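Local structure of aminoglycoside N(3)-acetyltransferase (6NP4) at residues H171-V176 and F257-L262. The protein probably confers resistance to aminoglycoside antibiotics by transferring an acetyl group from acetyl-CoA to the 3-amino group of their 2-deoxystreptamine ring. Residues are numbered along the deposited sequence; the frame is centred on the assembly and turned at random.
Sequences HYAEAV and FGIEWL. With TOY (tobramycin), chain B.
Glu174 OE2 takes a hydrogen bond from His171 ND1 at 2.8 Å, nearly straight at 169°. The carboxylate oxygen lies in the plane of the imidazole but is itself approached from above the carboxylate plane. Residues three apart in a helix rise from one flank, so the acid can hold the ring's rotation. This keeps NE2 turned to tobramycin, whose amine N32 donates a hydrogen bond to it at 2.9 Å, near the ring plane. N32 sits on the 2-deoxystreptamine ring; a carboxylate behind ND1 would probably make NE2 a stronger acceptor. His171 is also a contact of CoA and acetyl-CoA, which places it where the two substrates meet in this antibiotic N-acetyltransferase fold. Segment 171-176 packs against 257-262, part of helix 251-265; the axes of the two segments come within 8.5 Å and cross at -45°. Small residues permit this approach: Ala173 points its methyl at Gly258, CB lying 4.0 Å from the glycine C. The same CB meets Ile259 CG1 at 3.7 Å. With CG1 anti to its carbonyl carbon (chi1 -64°), Ile259 carries CD1 on to Val176 CG2, 3.5 Å away, the two branched side chains crossing at a slant. On the other flank Leu262 extends CD1 to 4.0 Å from Glu174 CA and also touches Glu174 CG, a methylene that suits an apolar neighbour while its carboxylate serves the histidine.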
ATOM      1  N   HIS A 171      -1.802   7.948   3.483  1.00 11.98           N
ATOM      2  CA  HIS A 171      -1.184   8.944   2.610  1.00 12.10           C
ATOM      3  C   HIS A 171      -2.217   9.695   1.776  1.00 11.71           C
ATOM      4  O   HIS A 171      -1.943  10.822   1.349  1.00 12.85           O
ATOM      5  CB  HIS A 171      -0.102   8.323   1.722  1.00 12.26           C
ATOM      6  CG  HIS A 171       1.068   7.805   2.494  1.00 13.26           C
ATOM      7  ND1 HIS A 171       1.807   8.590   3.350  1.00 13.77           N
ATOM      8  CD2 HIS A 171       1.638   6.580   2.541  1.00 14.85           C
ATOM      9  CE1 HIS A 171       2.775   7.867   3.890  1.00 14.85           C
ATOM     10  NE2 HIS A 171       2.695   6.643   3.417  1.00 15.79           N
ATOM     11  N   TYR A 172      -3.413   9.130   1.566  1.00 11.75           N
ATOM     12  CA  TYR A 172      -4.477   9.886   0.931  1.00 11.64           C
ATOM     13  C   TYR A 172      -4.890  11.065   1.820  1.00 11.50           C
ATOM     14  O   TYR A 172      -5.137  12.172   1.329  1.00 12.13           O
ATOM     15  CB  TYR A 172      -5.682   8.971   0.641  1.00 11.91           C
ATOM     16  CG  TYR A 172      -6.818   9.671  -0.049  1.00 11.73           C
ATOM     17  CD1 TYR A 172      -7.722  10.443   0.660  1.00 12.34           C
ATOM     18  CD2 TYR A 172      -6.993   9.589  -1.425  1.00 12.87           C
ATOM     19  CE1 TYR A 172      -8.734  11.114   0.028  1.00 13.56           C
ATOM     20  CE2 TYR A 172      -7.998  10.250  -2.068  1.00 14.00           C
ATOM     21  CZ  TYR A 172      -8.867  11.034  -1.329  1.00 14.17           C
ATOM     22  OH  TYR A 172      -9.869  11.726  -1.948  1.00 17.48           O
ATOM     23  N   ALA A 173      -5.030  10.828   3.124  1.00 12.30           N
ATOM     24  CA  ALA A 173      -5.397  11.915   4.031  1.00 12.47           C
ATOM     25  C   ALA A 173      -4.380  13.042   3.960  1.00 12.62           C
ATOM     26  O   ALA A 173      -4.742  14.223   3.961  1.00 13.37           O
ATOM     27  CB  ALA A 173      -5.519  11.384   5.458  1.00 13.11           C
ATOM     28  N   GLU A 174      -3.096  12.686   3.907  1.00 12.68           N
ATOM     29  CA  GLU A 174      -2.054  13.697   3.786  1.00 13.30           C
ATOM     30  C   GLU A 174      -2.205  14.483   2.493  1.00 12.96           C
ATOM     31  O   GLU A 174      -2.046  15.708   2.481  1.00 13.91           O
ATOM     32  CB  GLU A 174      -0.675  13.028   3.846  1.00 12.91           C
ATOM     33  CG  GLU A 174      -0.331  12.388   5.164  1.00 14.04           C
ATOM     34  CD  GLU A 174       1.030  11.788   5.201  1.00 15.50           C
ATOM     35  OE1 GLU A 174       1.699  11.925   6.231  1.00 21.28           O
ATOM     36  OE2 GLU A 174       1.459  11.224   4.192  1.00 15.72           O
ATOM     37  N   ALA A 175      -2.493  13.790   1.392  1.00 12.79           N
ATOM     38  CA  ALA A 175      -2.616  14.452   0.103  1.00 12.58           C
ATOM     39  C   ALA A 175      -3.706  15.509   0.102  1.00 12.74           C
ATOM     40  O   ALA A 175      -3.517  16.584  -0.470  1.00 13.69           O
ATOM     41  CB  ALA A 175      -2.894  13.417  -0.985  1.00 13.49           C
ATOM     42  N   VAL A 176      -4.854  15.223   0.729  1.00 12.71           N
ATOM     43  CA  VAL A 176      -6.005  16.112   0.646  1.00 12.93           C
ATOM     44  C   VAL A 176      -6.123  17.068   1.831  1.00 12.57           C
ATOM     45  O   VAL A 176      -6.957  17.980   1.778  1.00 14.46           O
ATOM     46  CB  VAL A 176      -7.340  15.364   0.416  1.00 13.47           C
ATOM     47  CG1 VAL A 176      -7.273  14.479  -0.829  1.00 14.82           C
ATOM     48  CG2 VAL A 176      -7.781  14.564   1.635  1.00 14.10           C
ATOM     49  N   PHE A 257     -10.871  10.152   9.555  1.00 13.48           N
ATOM     50  CA  PHE A 257     -10.300  10.513  10.850  1.00 14.02           C
ATOM     51  C   PHE A 257      -8.963  11.210  10.659  1.00 13.22           C
ATOM     52  O   PHE A 257      -8.671  12.199  11.334  1.00 14.02           O
ATOM     53  CB  PHE A 257     -10.154   9.247  11.690  1.00 14.56           C
ATOM     54  CG  PHE A 257      -9.482   9.451  13.026  1.00 15.20           C
ATOM     55  CD1 PHE A 257      -8.105   9.401  13.136  1.00 15.79           C
ATOM     56  CD2 PHE A 257     -10.221   9.660  14.169  1.00 16.65           C
ATOM     57  CE1 PHE A 257      -7.474   9.564  14.343  1.00 16.69           C
ATOM     58  CE2 PHE A 257      -9.595   9.820  15.379  1.00 18.65           C
ATOM     59  CZ  PHE A 257      -8.226   9.775  15.469  1.00 18.22           C
ATOM     60  N   GLY A 258      -8.145  10.704   9.740  1.00 13.11           N
ATOM     61  CA  GLY A 258      -6.832  11.295   9.517  1.00 13.14           C
ATOM     62  C   GLY A 258      -6.877  12.690   8.931  1.00 12.49           C
ATOM     63  O   GLY A 258      -6.063  13.553   9.293  1.00 13.00           O
ATOM     64  N   ILE A 259      -7.810  12.942   8.013  1.00 12.81           N
ATOM     65  CA  ILE A 259      -7.995  14.289   7.472  1.00 13.10           C
ATOM     66  C   ILE A 259      -8.361  15.246   8.602  1.00 13.56           C
ATOM     67  O   ILE A 259      -7.781  16.319   8.760  1.00 14.97           O
ATOM     68  CB  ILE A 259      -9.058  14.285   6.355  1.00 13.03           C
ATOM     69  CG1 ILE A 259      -8.587  13.448   5.167  1.00 13.16           C
ATOM     70  CG2 ILE A 259      -9.412  15.713   5.927  1.00 15.07           C
ATOM     71  CD1 ILE A 259      -9.719  13.107   4.201  1.00 14.09           C
ATOM     72  N   GLU A 260      -9.312  14.839   9.427  1.00 13.94           N
ATOM     73  CA  GLU A 260      -9.720  15.672  10.551  1.00 15.85           C
ATOM     74  C   GLU A 260      -8.570  15.875  11.532  1.00 15.51           C
ATOM     75  O   GLU A 260      -8.384  16.976  12.068  1.00 16.64           O
ATOM     76  CB  GLU A 260     -10.917  15.022  11.237  1.00 18.06           C
ATOM     77  CG  GLU A 260     -12.172  15.027  10.367  1.00 25.75           C
ATOM     78  CD  GLU A 260     -13.339  14.236  10.944  1.00 34.03           C
ATOM     79  OE1 GLU A 260     -14.198  13.788  10.144  1.00 37.87           O
ATOM     80  OE2 GLU A 260     -13.408  14.060  12.182  1.00 37.51           O
ATOM     81  N   TRP A 261      -7.794  14.831  11.774  1.00 15.15           N
ATOM     82  CA  TRP A 261      -6.684  14.887  12.719  1.00 15.42           C
ATOM     83  C   TRP A 261      -5.657  15.925  12.279  1.00 15.07           C
ATOM     84  O   TRP A 261      -5.191  16.748  13.078  1.00 16.07           O
ATOM     85  CB  TRP A 261      -6.074  13.485  12.796  1.00 15.66           C
ATOM     86  CG  TRP A 261      -5.052  13.226  13.867  1.00 16.17           C
ATOM     87  CD1 TRP A 261      -5.280  12.595  15.059  1.00 17.47           C
ATOM     88  CD2 TRP A 261      -3.642  13.528  13.836  1.00 16.19           C
ATOM     89  NE1 TRP A 261      -4.109  12.487  15.766  1.00 18.04           N
ATOM     90  CE2 TRP A 261      -3.088  13.031  15.030  1.00 17.57           C
ATOM     91  CE3 TRP A 261      -2.789  14.125  12.890  1.00 16.36           C
ATOM     92  CZ2 TRP A 261      -1.732  13.159  15.335  1.00 18.98           C
ATOM     93  CZ3 TRP A 261      -1.429  14.234  13.196  1.00 17.96           C
ATOM     94  CH2 TRP A 261      -0.923  13.753  14.401  1.00 18.85           C
ATOM     95  N   LEU A 262      -5.277  15.886  11.007  1.00 14.25           N
ATOM     96  CA  LEU A 262      -4.316  16.831  10.477  1.00 14.32           C
ATOM     97  C   LEU A 262      -4.877  18.246  10.491  1.00 14.57           C
ATOM     98  O   LEU A 262      -4.179  19.192  10.871  1.00 15.97           O
ATOM     99  CB  LEU A 262      -3.921  16.422   9.065  1.00 13.81           C
ATOM    100  CG  LEU A 262      -3.035  15.190   8.962  1.00 14.27           C
ATOM    101  CD1 LEU A 262      -3.008  14.672   7.547  1.00 15.72           C
ATOM    102  CD2 LEU A 262      -1.607  15.505   9.463  1.00 15.76           C
TER
HETATM  103  C11 TOY B 301       8.615   4.015   5.746  0.61 24.72           C
HETATM  104  O11 TOY B 301       7.398   4.117   5.076  0.61 22.94           O
HETATM  105  C21 TOY B 301       8.470   2.927   6.833  0.61 27.13           C
HETATM  106  N21 TOY B 301       8.009   1.666   6.183  0.61 28.83           N
HETATM  107  C31 TOY B 301       7.519   3.312   7.880  0.61 26.27           C
HETATM  108  C41 TOY B 301       7.868   4.623   8.465  0.61 24.35           C
HETATM  109  O41 TOY B 301       6.796   5.097   9.292  0.61 23.42           O
HETATM  110  C51 TOY B 301       8.072   5.694   7.401  0.61 23.44           C
HETATM  111  O51 TOY B 301       9.032   5.259   6.381  0.61 23.58           O
HETATM  112  C61 TOY B 301       8.598   6.941   8.039  0.61 22.81           C
HETATM  113  N61 TOY B 301       8.709   8.003   7.053  0.61 22.69           N
HETATM  114  C12 TOY B 301       6.459   4.993   1.021  0.61 16.04           C
HETATM  115  N12 TOY B 301       6.109   5.641  -0.243  0.61 15.19           N
HETATM  116  C22 TOY B 301       5.462   5.408   2.109  0.61 18.55           C
HETATM  117  C32 TOY B 301       5.816   4.710   3.437  0.61 20.59           C
HETATM  118  N32 TOY B 301       4.917   5.161   4.490  0.61 22.32           N
HETATM  119  C42 TOY B 301       7.260   4.955   3.928  0.61 20.62           C
HETATM  120  C52 TOY B 301       8.255   4.681   2.793  0.61 18.22           C
HETATM  121  O52 TOY B 301       9.532   5.142   3.157  0.61 18.85           O
HETATM  122  C62 TOY B 301       7.868   5.373   1.474  0.61 16.14           C
HETATM  123  O62 TOY B 301       8.778   4.980   0.475  0.61 13.62           O
HETATM  124  C13 TOY B 301       9.371   5.976  -0.278  0.61 14.14           C
HETATM  125  C23 TOY B 301       9.657   5.380  -1.647  0.61 13.83           C
HETATM  126  O23 TOY B 301       8.418   4.929  -2.171  0.61 13.95           O
HETATM  127  C33 TOY B 301      10.634   4.255  -1.564  0.61 14.42           C
HETATM  128  N33 TOY B 301      10.879   3.697  -2.954  0.61 14.38           N
HETATM  129  C43 TOY B 301      11.904   4.695  -0.886  0.61 15.76           C
HETATM  130  O43 TOY B 301      12.783   3.586  -0.711  0.61 18.37           O
HETATM  131  C53 TOY B 301      11.579   5.315   0.479  0.61 16.63           C
HETATM  132  O53 TOY B 301      10.647   6.420   0.277  0.61 15.12           O
HETATM  133  C63 TOY B 301      12.794   5.790   1.223  0.61 19.50           C
HETATM  134  O63 TOY B 301      13.549   6.666   0.438  0.61 22.02           O